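Local coordinates for DUF4439 domain-containing protein (Mycobacterium tuberculosis, PDB 2IB0) that is of unknown function but belongs to the ferritin-like clan, folding as a four-helix bundle that forms a two-chain assembly in the crystal, at residues 31-36 / 112-117; 24-29 / 67-72. One frame throughout, in Å; residues are numbered along the deposited sequence.

Contact 1. Residues 31-36 / 112-117; sequences AVEHAT and TAWRAV
Glu33 and Trp114 carry the tight part of this contact. From helix 18-46 the glutamate sends its carboxylate to the pyrrole edge of the indole on helix 96-120, where Trp114 NE1 donates a hydrogen bond to Glu33 OE2 over 2.9 Å. The bond is almost straight, with an N-H...O angle of 174°, and the acceptor oxygen lies practically in the ring plane. Seen from the acceptor, the donor arrives on the anti side of OE2 and 22° out of the carboxylate plane, and the two flat groups are turned 42° against each other. A bend at chi2 of Glu33 brings OE2 to the ring edge, in line with this N-H, so that the two side chains cross nearly at right angles and CG of Glu33 comes within 4.2 Å of CZ2 of Trp114.

Helix 52-75 supplies the remaining partners: His62 ND1 is hydrogen-bonded to OE1, and Arg65 NH1 forms a salt bridge with OE2. Three groups thus fix the rotation of a buried carboxylate.

The other part is sparser. Val32 CG2, set anti to its own carbonyl carbon, meets Ala113 CB at 4.0 Å, a single methyl-methyl touch without polar support. Val32 is partly exposed, whereas Glu33, Ala113 and Trp114 are buried. On the same helix as the tryptophan, Arg115 packs on Val128 of the second subunit. Taken together, a buried polar bond beside a small apolar touch joins the first and third helices of the four-helix bundle, with the indole also packed on Ala130, Ala133 and Leu134 of helix 124-150, in a fold of the ferritin-like type.

Contact 2. Residues 24-29 / 67-72; sequences AALCDA and DDVIVM
Leu26 meets Val69 and Met72 without any flat group between them; the aromatic rings come from the other half of the bundle, Trp114 touching Leu26 and Val69, and Phe129 of helix 124-150 touching Val69 and Met72. The contact joins the first two helices of the four-helix bundle, 18-46 and 52-75, which run antiparallel here, with the CA atoms of Leu26 and Val69 7.6 Å apart at closest register.

The interaction is wholly apolar, with no hydrogen bond across it. Leu26 has CG anti to the backbone N (chi1 -177°), which extends its isobutyl group across the gap between the helices. Val69 answers with CG1, likewise anti to its backbone N (chi1 175°), and the two side chains meet tip to tip. Leu26 also covers a second residue, one helical turn farther on: it crosses Met72 at about a right angle and presses on the base of that side chain, while the thioether beyond bends at chi3. One leucine fork is therefore divided between two residues of the facing helix.

Leu73 on the same facing helix and Arg76 in the following loop also touch Leu26, closing in around this buried leucine. At the fork itself, CD1 of Leu26 lies 3.7 Å from CG1 of Val69, and CD2 of Leu26 lies 4.0 Å from CB of Met72.

Contacts 1 and 2 use neighbouring parts of helix 18-46, about two turns apart, which meets helix 96-120 in the first and helix 52-75 in the second; their centres are 9 Å apart. The two are continuous inside the bundle. CH2 of Trp114 packs 3.5 Å from CG2 of Val69, so the indole whose N-H is held in contact 1 also packs against the valine of contact 2. Val117, a turn beyond Trp114, places CG2 3.7 Å from CB of Ala29 and 3.7 Å from CA of Leu26. The centre of contact 1, which contains the buried carboxylate, lies about 6 Å from the centre of the chain, and that of the wholly apolar contact 2 about 13 Å from it.

Contact 1. Residues 31-36 / 112-117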
loop_
_atom_site.group_PDB
_atom_site.type_symbol
_atom_site.label_atom_id
_atom_site.label_comp_id
_atom_site.label_asym_id
_atom_site.label_seq_id
_atom_site.Cartn_x
_atom_site.Cartn_y
_atom_site.Cartn_z
ATOM N N ALA A 31 -2.256 15.285 11.385
ATOM C CA ALA A 31 -3.500 15.370 12.158
ATOM C C ALA A 31 -4.236 14.045 12.135
ATOM O O ALA A 31 -4.790 13.629 13.121
ATOM C CB ALA A 31 -4.388 16.506 11.640
ATOM N N VAL A 32 -4.221 13.355 11.011
ATOM C CA VAL A 32 -4.815 12.026 10.947
ATOM C C VAL A 32 -4.030 11.017 11.828
ATOM O O VAL A 32 -4.640 10.220 12.563
ATOM C CB VAL A 32 -4.953 11.545 9.485
ATOM C CG1 VAL A 32 -5.284 10.026 9.434
ATOM C CG2 VAL A 32 -6.034 12.380 8.750
ATOM N N GLU A 33 -2.698 11.063 11.751
ATOM C CA GLU A 33 -1.812 10.268 12.625
ATOM C C GLU A 33 -2.066 10.458 14.128
ATOM O O GLU A 33 -2.175 9.473 14.848
ATOM C CB GLU A 33 -0.322 10.564 12.327
ATOM C CG GLU A 33 0.195 10.004 10.961
ATOM C CD GLU A 33 -0.071 8.498 10.754
ATOM O OE1 GLU A 33 0.107 7.687 11.692
ATOM O OE2 GLU A 33 -0.433 8.105 9.631
ATOM N N HIS A 34 -2.130 11.697 14.616
ATOM C CA HIS A 34 -2.481 11.925 16.019
ATOM C C HIS A 34 -3.807 11.239 16.396
ATOM O O HIS A 34 -3.887 10.560 17.422
ATOM C CB HIS A 34 -2.576 13.410 16.321
ATOM C CG HIS A 34 -1.243 14.078 16.414
ATOM N ND1 HIS A 34 -0.972 15.290 15.818
ATOM C CD2 HIS A 34 -0.106 13.709 17.043
ATOM C CE1 HIS A 34 0.273 15.651 16.083
ATOM N NE2 HIS A 34 0.827 14.697 16.809
ATOM N N ALA A 35 -4.816 11.413 15.531
ATOM C CA ALA A 35 -6.153 10.873 15.722
ATOM C C ALA A 35 -6.172 9.351 15.685
ATOM O O ALA A 35 -6.986 8.727 16.385
ATOM C CB ALA A 35 -7.098 11.427 14.687
ATOM N N THR A 36 -5.270 8.753 14.902
ATOM C CA THR A 36 -5.135 7.303 14.819
ATOM C C THR A 36 -4.483 6.688 16.034
ATOM O O THR A 36 -4.943 5.652 16.512
ATOM C CB THR A 36 -4.323 6.878 13.589
ATOM O OG1 THR A 36 -5.088 7.208 12.451
ATOM C CG2 THR A 36 -4.127 5.414 13.584
ATOM N N THR A 112 -5.965 7.403 2.667
ATOM C CA THR A 112 -6.517 8.588 1.990
ATOM C C THR A 112 -5.700 9.846 2.205
ATOM O O THR A 112 -5.522 10.625 1.261
ATOM C CB THR A 112 -7.957 8.855 2.430
ATOM O OG1 THR A 112 -8.741 7.722 2.086
ATOM C CG2 THR A 112 -8.549 10.095 1.724
ATOM N N ALA A 113 -5.236 10.062 3.440
ATOM C CA ALA A 113 -4.454 11.263 3.778
ATOM C C ALA A 113 -3.032 11.168 3.182
ATOM O O ALA A 113 -2.516 12.127 2.651
ATOM C CB ALA A 113 -4.393 11.472 5.264
ATOM N N TRP A 114 -2.429 9.995 3.256
ATOM C CA TRP A 114 -1.143 9.761 2.605
ATOM C C TRP A 114 -1.148 9.798 1.084
ATOM O O TRP A 114 -0.194 10.297 0.486
ATOM C CB TRP A 114 -0.446 8.515 3.165
ATOM C CG TRP A 114 -0.035 8.821 4.597
ATOM C CD1 TRP A 114 -0.588 8.307 5.739
ATOM C CD2 TRP A 114 0.967 9.751 5.015
ATOM N NE1 TRP A 114 0.019 8.845 6.848
ATOM C CE2 TRP A 114 0.981 9.737 6.433
ATOM C CE3 TRP A 114 1.866 10.594 4.327
ATOM C CZ2 TRP A 114 1.857 10.506 7.179
ATOM C CZ3 TRP A 114 2.736 11.395 5.079
ATOM C CH2 TRP A 114 2.722 11.347 6.492
ATOM N N ARG A 115 -2.203 9.298 0.446
ATOM C CA ARG A 115 -2.312 9.462 -1.010
ATOM C C ARG A 115 -2.326 10.938 -1.379
ATOM O O ARG A 115 -1.789 11.309 -2.402
ATOM C CB ARG A 115 -3.551 8.760 -1.552
ATOM C CG ARG A 115 -3.663 8.811 -3.035
ATOM C CD ARG A 115 -4.850 7.976 -3.533
ATOM N NE ARG A 115 -4.846 6.640 -2.946
ATOM C CZ ARG A 115 -5.701 6.196 -2.029
ATOM N NH1 ARG A 115 -6.685 6.978 -1.559
ATOM N NH2 ARG A 115 -5.570 4.947 -1.582
ATOM N N ALA A 116 -2.939 11.789 -0.549
ATOM C CA ALA A 116 -2.902 13.241 -0.828
ATOM C C ALA A 116 -1.502 13.850 -0.725
ATOM O O ALA A 116 -1.169 14.753 -1.469
ATOM C CB ALA A 116 -3.865 13.987 0.086
ATOM N N VAL A 117 -0.703 13.401 0.249
ATOM C CA VAL A 117 0.700 13.835 0.327
ATOM C C VAL A 117 1.508 13.352 -0.919
ATOM O O VAL A 117 2.305 14.126 -1.530
ATOM C CB VAL A 117 1.350 13.399 1.691
ATOM C CG1 VAL A 117 2.812 13.834 1.754
ATOM C CG2 VAL A 117 0.559 14.016 2.964
#

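Contact 2. Residues 24-29 / 67-72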
loop_
_atom_site.group_PDB
_atom_site.type_symbol
_atom_site.label_atom_id
_atom_site.label_comp_id
_atom_site.label_asym_id
_atom_site.label_seq_id
_atom_site.Cartn_x
_atom_site.Cartn_y
_atom_site.Cartn_z
ATOM N N ALA A 24 -0.083 21.789 3.348
ATOM C CA ALA A 24 -1.430 21.500 3.760
ATOM C C ALA A 24 -1.671 20.022 3.781
ATOM O O ALA A 24 -2.289 19.539 4.730
ATOM C CB ALA A 24 -2.448 22.201 2.876
ATOM N N ALA A 25 -1.184 19.287 2.760
ATOM C CA ALA A 25 -1.405 17.865 2.750
ATOM C C ALA A 25 -0.675 17.193 3.916
ATOM O O ALA A 25 -1.166 16.247 4.472
ATOM C CB ALA A 25 -0.975 17.231 1.373
ATOM N N LEU A 26 0.544 17.619 4.224
ATOM C CA LEU A 26 1.321 16.889 5.214
ATOM C C LEU A 26 0.844 17.201 6.642
ATOM O O LEU A 26 0.912 16.318 7.534
ATOM C CB LEU A 26 2.818 17.192 5.033
ATOM C CG LEU A 26 3.814 16.456 5.944
ATOM C CD1 LEU A 26 3.838 14.969 5.721
ATOM C CD2 LEU A 26 5.224 17.058 5.909
ATOM N N CYS A 27 0.391 18.451 6.856
ATOM C CA CYS A 27 -0.291 18.824 8.088
ATOM C C CYS A 27 -1.556 18.005 8.291
ATOM O O CYS A 27 -1.772 17.499 9.369
ATOM C CB CYS A 27 -0.592 20.347 8.169
ATOM S SG CYS A 27 0.899 21.361 8.431
ATOM N N ASP A 28 -2.385 17.850 7.253
ATOM C CA ASP A 28 -3.580 16.982 7.366
ATOM C C ASP A 28 -3.203 15.553 7.748
ATOM O O ASP A 28 -3.907 14.925 8.521
ATOM C CB ASP A 28 -4.338 16.880 6.055
ATOM C CG ASP A 28 -5.053 18.150 5.685
ATOM O OD1 ASP A 28 -5.353 18.967 6.578
ATOM O OD2 ASP A 28 -5.284 18.335 4.469
ATOM N N ALA A 29 -2.078 15.070 7.245
ATOM C CA ALA A 29 -1.747 13.660 7.382
ATOM C C ALA A 29 -1.257 13.468 8.790
ATOM O O ALA A 29 -1.558 12.465 9.413
ATOM C CB ALA A 29 -0.670 13.271 6.388
ATOM N N ASP A 67 6.309 11.188 14.648
ATOM C CA ASP A 67 7.574 11.860 14.985
ATOM C C ASP A 67 8.359 12.233 13.747
ATOM O O ASP A 67 8.887 13.334 13.657
ATOM C CB ASP A 67 8.412 10.986 15.914
ATOM C CG ASP A 67 7.700 10.668 17.248
ATOM O OD1 ASP A 67 6.650 11.283 17.584
ATOM O OD2 ASP A 67 8.193 9.777 17.967
ATOM N N ASP A 68 8.445 11.323 12.776
ATOM C CA ASP A 68 9.070 11.618 11.480
ATOM C C ASP A 68 8.498 12.848 10.724
ATOM O O ASP A 68 9.256 13.645 10.158
ATOM C CB ASP A 68 8.988 10.390 10.570
ATOM C CG ASP A 68 10.152 9.410 10.755
ATOM O OD1 ASP A 68 11.054 9.659 11.555
ATOM O OD2 ASP A 68 10.166 8.356 10.080
ATOM N N VAL A 69 7.174 12.960 10.689
ATOM C CA VAL A 69 6.454 14.076 10.079
ATOM C C VAL A 69 6.654 15.372 10.854
ATOM O O VAL A 69 6.717 16.429 10.244
ATOM C CB VAL A 69 4.922 13.757 9.986
ATOM C CG1 VAL A 69 4.126 14.971 9.451
ATOM C CG2 VAL A 69 4.706 12.491 9.130
ATOM N N ILE A 70 6.721 15.304 12.189
ATOM C CA ILE A 70 7.075 16.483 13.010
ATOM C C ILE A 70 8.439 17.065 12.583
ATOM O O ILE A 70 8.578 18.276 12.387
ATOM C CB ILE A 70 6.978 16.170 14.530
ATOM C CG1 ILE A 70 5.494 15.951 14.894
ATOM C CG2 ILE A 70 7.639 17.283 15.415
ATOM C CD1 ILE A 70 5.196 15.419 16.305
ATOM N N VAL A 71 9.421 16.189 12.371
ATOM C CA VAL A 71 10.733 16.604 11.891
ATOM C C VAL A 71 10.620 17.238 10.486
ATOM O O VAL A 71 11.147 18.318 10.252
ATOM C CB VAL A 71 11.745 15.404 11.929
ATOM C CG1 VAL A 71 13.045 15.718 11.164
ATOM C CG2 VAL A 71 12.047 15.006 13.378
ATOM N N MET A 72 9.911 16.576 9.571
ATOM C CA MET A 72 9.743 17.064 8.178
ATOM C C MET A 72 9.151 18.469 8.127
ATOM O O MET A 72 9.664 19.338 7.409
ATOM C CB MET A 72 8.848 16.133 7.362
ATOM C CG MET A 72 9.489 14.834 6.920
ATOM S SD MET A 72 8.296 13.567 6.421
ATOM C CE MET A 72 7.963 14.036 4.724
#